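Local coordinates for protein sulfotransferase (Mycobacterium tuberculosis, PDB 2ZQ5) that probably transfers a sulfuryl group from the donor PAPS to an acceptor that is not established, at residues L99-T104 and C266-H271; S186-A191 and W293-E298; L190-S195 and G286-D291. All coordinates share one frame; numbering follows the deposited sequence.

Interaction 1: L99-T104 and C266-H271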
loop_
_atom_site.group_PDB
_atom_site.type_symbol
_atom_site.label_atom_id
_atom_site.label_comp_id
_atom_site.label_asym_id
_atom_site.label_seq_id
_atom_site.Cartn_x
_atom_site.Cartn_y
_atom_site.Cartn_z
ATOM N N LEU A 99 -9.060 5.217 -4.529
ATOM C CA LEU A 99 -9.501 5.048 -3.148
ATOM C C LEU A 99 -9.938 3.625 -2.862
ATOM O O LEU A 99 -10.233 2.854 -3.774
ATOM C CB LEU A 99 -10.679 5.978 -2.844
ATOM C CG LEU A 99 -10.392 7.420 -2.429
ATOM C CD1 LEU A 99 -9.456 8.095 -3.412
ATOM C CD2 LEU A 99 -11.717 8.173 -2.337
ATOM N N VAL A 100 -9.971 3.273 -1.583
ATOM C CA VAL A 100 -10.434 1.951 -1.211
ATOM C C VAL A 100 -11.921 1.985 -1.568
ATOM O O VAL A 100 -12.534 3.057 -1.577
ATOM C CB VAL A 100 -10.251 1.692 0.303
ATOM C CG1 VAL A 100 -11.050 2.698 1.106
ATOM C CG2 VAL A 100 -10.677 0.273 0.645
ATOM N N ARG A 101 -12.484 0.825 -1.887
ATOM C CA ARG A 101 -13.894 0.699 -2.258
ATOM C C ARG A 101 -14.202 1.194 -3.675
ATOM O O ARG A 101 -15.357 1.484 -3.992
ATOM C CB ARG A 101 -14.791 1.450 -1.260
ATOM C CG ARG A 101 -14.605 1.056 0.197
ATOM C CD ARG A 101 -14.874 -0.418 0.441
ATOM N NE ARG A 101 -14.785 -0.740 1.864
ATOM C CZ ARG A 101 -14.727 -1.974 2.355
ATOM N NH1 ARG A 101 -14.746 -3.019 1.538
ATOM N NH2 ARG A 101 -14.651 -2.163 3.665
ATOM N N THR A 102 -13.182 1.296 -4.527
ATOM C CA THR A 102 -13.399 1.739 -5.906
ATOM C C THR A 102 -13.004 0.677 -6.930
ATOM O O THR A 102 -13.008 0.936 -8.135
ATOM C CB THR A 102 -12.623 3.039 -6.239
ATOM O OG1 THR A 102 -11.211 2.800 -6.158
ATOM C CG2 THR A 102 -13.007 4.148 -5.278
ATOM N N GLY A 103 -12.653 -0.511 -6.446
ATOM C CA GLY A 103 -12.289 -1.594 -7.343
ATOM C C GLY A 103 -10.809 -1.836 -7.578
ATOM O O GLY A 103 -10.451 -2.640 -8.438
ATOM N N THR A 104 -9.944 -1.171 -6.823
ATOM C CA THR A 104 -8.508 -1.365 -7.021
ATOM C C THR A 104 -8.071 -2.801 -6.743
ATOM O O THR A 104 -7.216 -3.339 -7.446
ATOM C CB THR A 104 -7.661 -0.421 -6.137
ATOM O OG1 THR A 104 -7.922 -0.687 -4.753
ATOM C CG2 THR A 104 -7.965 1.035 -6.462
ATOM N N CYS A 266 -14.853 5.199 6.144
ATOM C CA CYS A 266 -14.697 5.547 7.549
ATOM C C CYS A 266 -15.020 4.368 8.461
ATOM O O CYS A 266 -14.350 4.157 9.471
ATOM C CB CYS A 266 -15.593 6.738 7.897
ATOM S SG CYS A 266 -15.088 8.297 7.123
ATOM N N SER A 267 -16.046 3.603 8.098
ATOM C CA SER A 267 -16.446 2.442 8.881
ATOM C C SER A 267 -15.326 1.404 8.886
ATOM O O SER A 267 -15.068 0.767 9.906
ATOM C CB SER A 267 -17.725 1.836 8.302
ATOM O OG SER A 267 -18.160 0.727 9.069
ATOM N N LEU A 268 -14.659 1.239 7.748
ATOM C CA LEU A 268 -13.558 0.283 7.664
ATOM C C LEU A 268 -12.438 0.711 8.609
ATOM O O LEU A 268 -11.894 -0.103 9.355
ATOM C CB LEU A 268 -13.019 0.205 6.233
ATOM C CG LEU A 268 -11.735 -0.610 6.039
ATOM C CD1 LEU A 268 -11.960 -2.044 6.481
ATOM C CD2 LEU A 268 -11.314 -0.564 4.580
ATOM N N ALA A 269 -12.096 1.993 8.572
ATOM C CA ALA A 269 -11.039 2.519 9.427
ATOM C C ALA A 269 -11.419 2.371 10.895
ATOM O O ALA A 269 -10.590 2.013 11.731
ATOM C CB ALA A 269 -10.787 3.983 9.101
ATOM N N GLN A 270 -12.682 2.650 11.195
ATOM C CA GLN A 270 -13.200 2.561 12.552
ATOM C C GLN A 270 -13.068 1.148 13.112
ATOM O O GLN A 270 -12.525 0.948 14.200
ATOM C CB GLN A 270 -14.665 2.997 12.554
ATOM C CG GLN A 270 -15.346 2.973 13.906
ATOM C CD GLN A 270 -16.758 3.524 13.832
ATOM O OE1 GLN A 270 -17.549 3.118 12.981
ATOM N NE2 GLN A 270 -17.081 4.453 14.723
ATOM N N HIS A 271 -13.557 0.170 12.362
ATOM C CA HIS A 271 -13.495 -1.216 12.808
ATOM C C HIS A 271 -12.077 -1.761 12.887
ATOM O O HIS A 271 -11.748 -2.517 13.799
ATOM C CB HIS A 271 -14.348 -2.095 11.896
ATOM C CG HIS A 271 -15.820 -1.903 12.088
ATOM N ND1 HIS A 271 -16.470 -2.260 13.249
ATOM C CD2 HIS A 271 -16.764 -1.374 11.275
ATOM C CE1 HIS A 271 -17.753 -1.959 13.144
ATOM N NE2 HIS A 271 -17.958 -1.420 11.956
#
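R101 NH2 rests against the aliphatic side chain of L268, with four carbons of that leucine around it. The closest is L268 CD2, 3.8 Å from R101 NH2. L268 CD1 and CB each lie 3.9 Å from the same nitrogen. The methyl comes in obliquely to the guanidinium, so this is van der Waals packing of a charged tip on a leucine branch. The arginine chain turns at chi2 (-59°) and then runs extended to reach the helix. L268 places CG anti to its backbone N (chi1 172°), which lets CD2 reach V100 while CD1 stays beside R101 NH2. V100 adds the apolar half of the contact: V100 CG2 lies 4.1 Å from L268 CD2. The contact is small and near the surface.

The loop is stiffened from within. T102 OG1 donates to L99 O at 2.6 Å, 18° out of the carbonyl plane. This bond reinforces the type II turn from L99 to T102, whose own backbone bond, T102 N to L99 O, is weak. R101 takes the turn position with positive phi. G103 then sits at the N-cap position of the next helix. T102 OG1 also bonds T254 OG1, and T104 OG1 bonds K231 NZ. The loop matches the P-loop-like phosphosulfate-binding loop and probably cradles the 5'-phosphosulfate of PAPS, as in other sulfotransferases.

Residues 99-104 join strand 94-97, the middle strand of the parallel sheet, to helix 104-111. Helix 262-272 carries L268 and, through M265, also packs on L99 and V100; helix 282-304 lies against L99 through W293 and L297.

Interaction 2: S186-A191 and W293-E298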
loop_
_atom_site.group_PDB
_atom_site.type_symbol
_atom_site.label_atom_id
_atom_site.label_comp_id
_atom_site.label_asym_id
_atom_site.label_seq_id
_atom_site.Cartn_x
_atom_site.Cartn_y
_atom_site.Cartn_z
ATOM N N SER A 186 -0.784 5.316 4.587
ATOM C CA SER A 186 -1.548 4.347 5.366
ATOM C C SER A 186 -1.689 4.816 6.811
ATOM O O SER A 186 -2.727 4.622 7.443
ATOM C CB SER A 186 -0.860 2.976 5.341
ATOM O OG SER A 186 0.394 3.013 6.012
ATOM N N TYR A 187 -0.647 5.458 7.325
ATOM C CA TYR A 187 -0.648 5.910 8.712
ATOM C C TYR A 187 -1.770 6.870 9.063
ATOM O O TYR A 187 -2.470 6.667 10.056
ATOM C CB TYR A 187 0.703 6.541 9.061
ATOM C CG TYR A 187 1.866 5.608 8.825
ATOM C CD1 TYR A 187 1.887 4.334 9.389
ATOM C CD2 TYR A 187 2.929 5.984 8.008
ATOM C CE1 TYR A 187 2.937 3.451 9.140
ATOM C CE2 TYR A 187 3.983 5.109 7.752
ATOM C CZ TYR A 187 3.978 3.848 8.319
ATOM O OH TYR A 187 5.007 2.973 8.050
ATOM N N GLU A 188 -1.951 7.903 8.249
ATOM C CA GLU A 188 -2.982 8.897 8.510
ATOM C C GLU A 188 -4.407 8.381 8.307
ATOM O O GLU A 188 -5.364 9.030 8.719
ATOM C CB GLU A 188 -2.738 10.136 7.648
ATOM C CG GLU A 188 -3.028 9.952 6.173
ATOM C CD GLU A 188 -2.469 11.088 5.352
ATOM O OE1 GLU A 188 -1.229 11.156 5.201
ATOM O OE2 GLU A 188 -3.265 11.924 4.874
ATOM N N ALA A 189 -4.546 7.218 7.677
ATOM C CA ALA A 189 -5.861 6.627 7.451
ATOM C C ALA A 189 -6.207 5.630 8.563
ATOM O O ALA A 189 -7.308 5.086 8.599
ATOM C CB ALA A 189 -5.889 5.930 6.094
ATOM N N LEU A 190 -5.262 5.404 9.474
ATOM C CA LEU A 190 -5.454 4.463 10.576
ATOM C C LEU A 190 -5.243 5.110 11.940
ATOM O O LEU A 190 -5.382 4.460 12.976
ATOM C CB LEU A 190 -4.490 3.285 10.415
ATOM C CG LEU A 190 -4.771 2.401 9.199
ATOM C CD1 LEU A 190 -3.570 1.524 8.906
ATOM C CD2 LEU A 190 -6.011 1.558 9.461
ATOM N N ALA A 191 -4.904 6.394 11.935
ATOM C CA ALA A 191 -4.666 7.124 13.172
ATOM C C ALA A 191 -4.773 8.614 12.905
ATOM O O ALA A 191 -4.659 9.060 11.762
ATOM C CB ALA A 191 -3.276 6.796 13.718
ATOM N N TRP A 293 -8.113 11.972 1.380
ATOM C CA TRP A 293 -8.486 11.569 0.035
ATOM C C TRP A 293 -8.794 12.679 -0.956
ATOM O O TRP A 293 -8.655 12.474 -2.164
ATOM C CB TRP A 293 -9.610 10.535 0.121
ATOM C CG TRP A 293 -9.163 9.386 0.981
ATOM C CD1 TRP A 293 -9.676 9.016 2.188
ATOM C CD2 TRP A 293 -7.994 8.578 0.779
ATOM N NE1 TRP A 293 -8.894 8.039 2.760
ATOM C CE2 TRP A 293 -7.853 7.752 1.915
ATOM C CE3 TRP A 293 -7.046 8.479 -0.250
ATOM C CZ2 TRP A 293 -6.803 6.839 2.055
ATOM C CZ3 TRP A 293 -5.999 7.571 -0.113
ATOM C CH2 TRP A 293 -5.888 6.763 1.034
ATOM N N SER A 294 -9.198 13.851 -0.477
ATOM C CA SER A 294 -9.433 14.940 -1.418
ATOM C C SER A 294 -8.059 15.433 -1.873
ATOM O O SER A 294 -7.888 15.837 -3.021
ATOM C CB SER A 294 -10.255 16.071 -0.781
ATOM O OG SER A 294 -9.631 16.638 0.354
ATOM N N ARG A 295 -7.075 15.387 -0.976
ATOM C CA ARG A 295 -5.717 15.791 -1.337
ATOM C C ARG A 295 -5.148 14.780 -2.330
ATOM O O ARG A 295 -4.546 15.154 -3.333
ATOM C CB ARG A 295 -4.810 15.859 -0.099
ATOM C CG ARG A 295 -4.953 17.144 0.694
ATOM C CD ARG A 295 -3.873 17.304 1.763
ATOM N NE ARG A 295 -4.069 16.428 2.917
ATOM C CZ ARG A 295 -3.395 15.304 3.145
ATOM N NH1 ARG A 295 -2.461 14.888 2.297
ATOM N NH2 ARG A 295 -3.652 14.602 4.241
ATOM N N GLY A 296 -5.351 13.496 -2.053
ATOM C CA GLY A 296 -4.850 12.462 -2.942
ATOM C C GLY A 296 -5.370 12.597 -4.360
ATOM O O GLY A 296 -4.599 12.582 -5.319
ATOM N N LEU A 297 -6.685 12.724 -4.504
ATOM C CA LEU A 297 -7.271 12.848 -5.830
ATOM C C LEU A 297 -6.862 14.146 -6.528
ATOM O O LEU A 297 -6.603 14.150 -7.733
ATOM C CB LEU A 297 -8.796 12.742 -5.739
ATOM C CG LEU A 297 -9.304 11.348 -5.351
ATOM C CD1 LEU A 297 -10.808 11.388 -5.112
ATOM C CD2 LEU A 297 -8.959 10.353 -6.452
ATOM N N GLU A 298 -6.789 15.242 -5.776
ATOM C CA GLU A 298 -6.403 16.523 -6.355
ATOM C C GLU A 298 -4.942 16.490 -6.796
ATOM O O GLU A 298 -4.609 16.939 -7.893
ATOM C CB GLU A 298 -6.633 17.649 -5.343
ATOM C CG GLU A 298 -6.403 19.058 -5.888
ATOM C CD GLU A 298 -4.935 19.409 -6.023
ATOM O OE1 GLU A 298 -4.171 19.117 -5.079
ATOM O OE2 GLU A 298 -4.548 19.988 -7.060
HETATM O O HOH W 1 -0.365 13.174 3.612
#
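E188 and R295 come from opposite directions and meet at the guanidinium edge, in a salt bridge that ties a loop to helix 282-304 of the sulfotransferase fold. R295 NH2 donates to E188 OE2 at 2.8 Å, with an N-H...O angle of 146°. The acid oxygen is met on its syn side. The two flat groups are not coplanar: their planes are 41° apart. A water spans the other two ends. It gives a hydrogen bond to E188 OE1 at 2.7 Å and accepts one from R295 NH1 at 3.0 Å. Carboxylate and guanidinium are thus joined twice, once directly and once through water, which should limit rotation of both groups.

The torsions explain the reach. E188 CG lies between the backbone N and the carbonyl carbon (chi1 72°), and the chain then extends toward the helix. R295 bends at chi3 to bring its tip back to the acid. Each partner has further ties: E188 OE2 accepts from T292 OG1, and R295 NH2 forms a salt bridge with D291 OD2. A197 of helix 194-201 packs on both side chains.

Beside this polar link lies a small apolar one. A189 points its methyl at the helix, and the end of the W293 indole comes up to it obliquely, A189 CB standing 4.2 Å from W293 CZ2.

Interaction 3: L190-S195 and G286-D291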
loop_
_atom_site.group_PDB
_atom_site.type_symbol
_atom_site.label_atom_id
_atom_site.label_comp_id
_atom_site.label_asym_id
_atom_site.label_seq_id
_atom_site.Cartn_x
_atom_site.Cartn_y
_atom_site.Cartn_z
ATOM N N LEU A 190 -5.262 5.404 9.474
ATOM C CA LEU A 190 -5.454 4.463 10.576
ATOM C C LEU A 190 -5.243 5.110 11.940
ATOM O O LEU A 190 -5.382 4.460 12.976
ATOM C CB LEU A 190 -4.490 3.285 10.415
ATOM C CG LEU A 190 -4.771 2.401 9.199
ATOM C CD1 LEU A 190 -3.570 1.524 8.906
ATOM C CD2 LEU A 190 -6.011 1.558 9.461
ATOM N N ALA A 191 -4.904 6.394 11.935
ATOM C CA ALA A 191 -4.666 7.124 13.172
ATOM C C ALA A 191 -4.773 8.614 12.905
ATOM O O ALA A 191 -4.659 9.060 11.762
ATOM C CB ALA A 191 -3.276 6.796 13.718
ATOM N N HIS A 192 -5.001 9.378 13.965
ATOM C CA HIS A 192 -5.099 10.821 13.844
ATOM C C HIS A 192 -3.691 11.382 13.983
ATOM O O HIS A 192 -3.215 11.626 15.092
ATOM C CB HIS A 192 -5.995 11.397 14.941
ATOM C CG HIS A 192 -6.152 12.883 14.864
ATOM N ND1 HIS A 192 -6.798 13.508 13.820
ATOM C CD2 HIS A 192 -5.726 13.868 15.689
ATOM C CE1 HIS A 192 -6.764 14.817 14.005
ATOM N NE2 HIS A 192 -6.120 15.061 15.131
ATOM N N VAL A 193 -3.019 11.566 12.853
ATOM C CA VAL A 193 -1.662 12.101 12.856
ATOM C C VAL A 193 -1.532 13.226 11.830
ATOM O O VAL A 193 -0.715 13.161 10.909
ATOM C CB VAL A 193 -0.616 10.986 12.560
ATOM C CG1 VAL A 193 -0.504 10.049 13.755
ATOM C CG2 VAL A 193 -1.013 10.198 11.314
ATOM N N PRO A 194 -2.334 14.288 11.985
ATOM C CA PRO A 194 -2.290 15.413 11.052
ATOM C C PRO A 194 -0.912 16.039 10.850
ATOM O O PRO A 194 -0.603 16.507 9.758
ATOM C CB PRO A 194 -3.310 16.393 11.642
ATOM C CG PRO A 194 -3.290 16.080 13.101
ATOM C CD PRO A 194 -3.251 14.572 13.103
ATOM N N SER A 195 -0.077 16.037 11.886
ATOM C CA SER A 195 1.250 16.624 11.757
ATOM C C SER A 195 2.087 15.806 10.783
ATOM O O SER A 195 2.878 16.356 10.016
ATOM C CB SER A 195 1.941 16.700 13.120
ATOM O OG SER A 195 1.216 17.549 13.997
ATOM N N GLY A 286 -13.963 10.979 10.014
ATOM C CA GLY A 286 -14.558 11.591 8.840
ATOM C C GLY A 286 -13.779 12.810 8.376
ATOM O O GLY A 286 -13.521 12.972 7.181
ATOM N N ALA A 287 -13.406 13.672 9.317
ATOM C CA ALA A 287 -12.658 14.875 8.988
ATOM C C ALA A 287 -11.313 14.523 8.368
ATOM O O ALA A 287 -10.926 15.094 7.348
ATOM C CB ALA A 287 -12.451 15.724 10.241
ATOM N N ASP A 288 -10.606 13.579 8.982
ATOM C CA ASP A 288 -9.301 13.169 8.477
ATOM C C ASP A 288 -9.397 12.514 7.095
ATOM O O ASP A 288 -8.560 12.772 6.228
ATOM C CB ASP A 288 -8.619 12.219 9.472
ATOM C CG ASP A 288 -8.215 12.914 10.766
ATOM O OD1 ASP A 288 -8.398 14.145 10.872
ATOM O OD2 ASP A 288 -7.703 12.228 11.679
ATOM N N ALA A 289 -10.417 11.685 6.885
ATOM C CA ALA A 289 -10.589 11.010 5.595
ATOM C C ALA A 289 -10.932 12.007 4.495
ATOM O O ALA A 289 -10.457 11.890 3.365
ATOM C CB ALA A 289 -11.680 9.943 5.694
ATOM N N MET A 290 -11.767 12.988 4.823
ATOM C CA MET A 290 -12.140 14.000 3.846
ATOM C C MET A 290 -10.889 14.736 3.379
ATOM O O MET A 290 -10.729 15.013 2.191
ATOM C CB MET A 290 -13.128 14.993 4.464
ATOM C CG MET A 290 -14.536 14.444 4.661
ATOM S SD MET A 290 -15.548 14.516 3.164
ATOM C CE MET A 290 -16.094 16.223 3.232
ATOM N N ASP A 291 -9.999 15.042 4.316
ATOM C CA ASP A 291 -8.770 15.748 3.984
ATOM C C ASP A 291 -7.805 14.879 3.185
ATOM O O ASP A 291 -7.354 15.266 2.104
ATOM C CB ASP A 291 -8.072 16.231 5.257
ATOM C CG ASP A 291 -6.708 16.830 4.975
ATOM O OD1 ASP A 291 -6.623 17.756 4.142
ATOM O OD2 ASP A 291 -5.720 16.374 5.587
#
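H192 and D288 make the tight part of this contact through one short, nearly straight hydrogen bond. H192 ND1 donates to D288 OD2 at 2.7 Å, with an N-H...O angle of 171°. The oxygen lies almost in the imidazole plane and uses its syn lone pair. Ring and carboxylate are nearly coplanar, 10° apart, although the two side chains cross at about a right angle. H192 CG is anti to the backbone N (chi1 -179°), which carries the ring to the helix even though the residue does not aim straight at it. P194 steadies the ring from one face: its CD lies 3.5 Å above the plane of the H192 ring, over the centre. K279 touches H192 as well, and F280 packs on D288.

The rest of the contact is loose. A191 O comes no nearer than 4.4 Å to D288 OD2. The side chains of A191 and V193 turn away from the helix and pack on Y47 of helix 36-50. H192 and D288 are both partly exposed, so the grip rests on a single polar pair with some access to solvent.

V193 sits at the N-cap position of helix 194-201, so the bond fixes the loop just before a helix start. This histidine-carboxylate hydrogen bond joins the loop to the side of helix 282-304 in the sulfotransferase fold.

Overall arrangement
All three interactions belong to the sulfotransferase fold. Interactions 2 and 3 are neighbours, with centres 7 Å apart. They share L190 and A191, and both dock the loop before helix 194-201 on helix 282-304. Interaction 1 is centred 11 Å from interaction 2 and 14 Å from interaction 3. Its helix, 262-272, comes just before helix 282-304 in the chain. Along the chain the order is 99-104, 186-195, 266-271, 286-298, so interaction 1 interleaves with the other two. The contacts touch: A269 CB packs on A189 O, and C266 SG on G286 and A289. The helix pair thus links the probable PAPS-binding loop with the 186-195 loop.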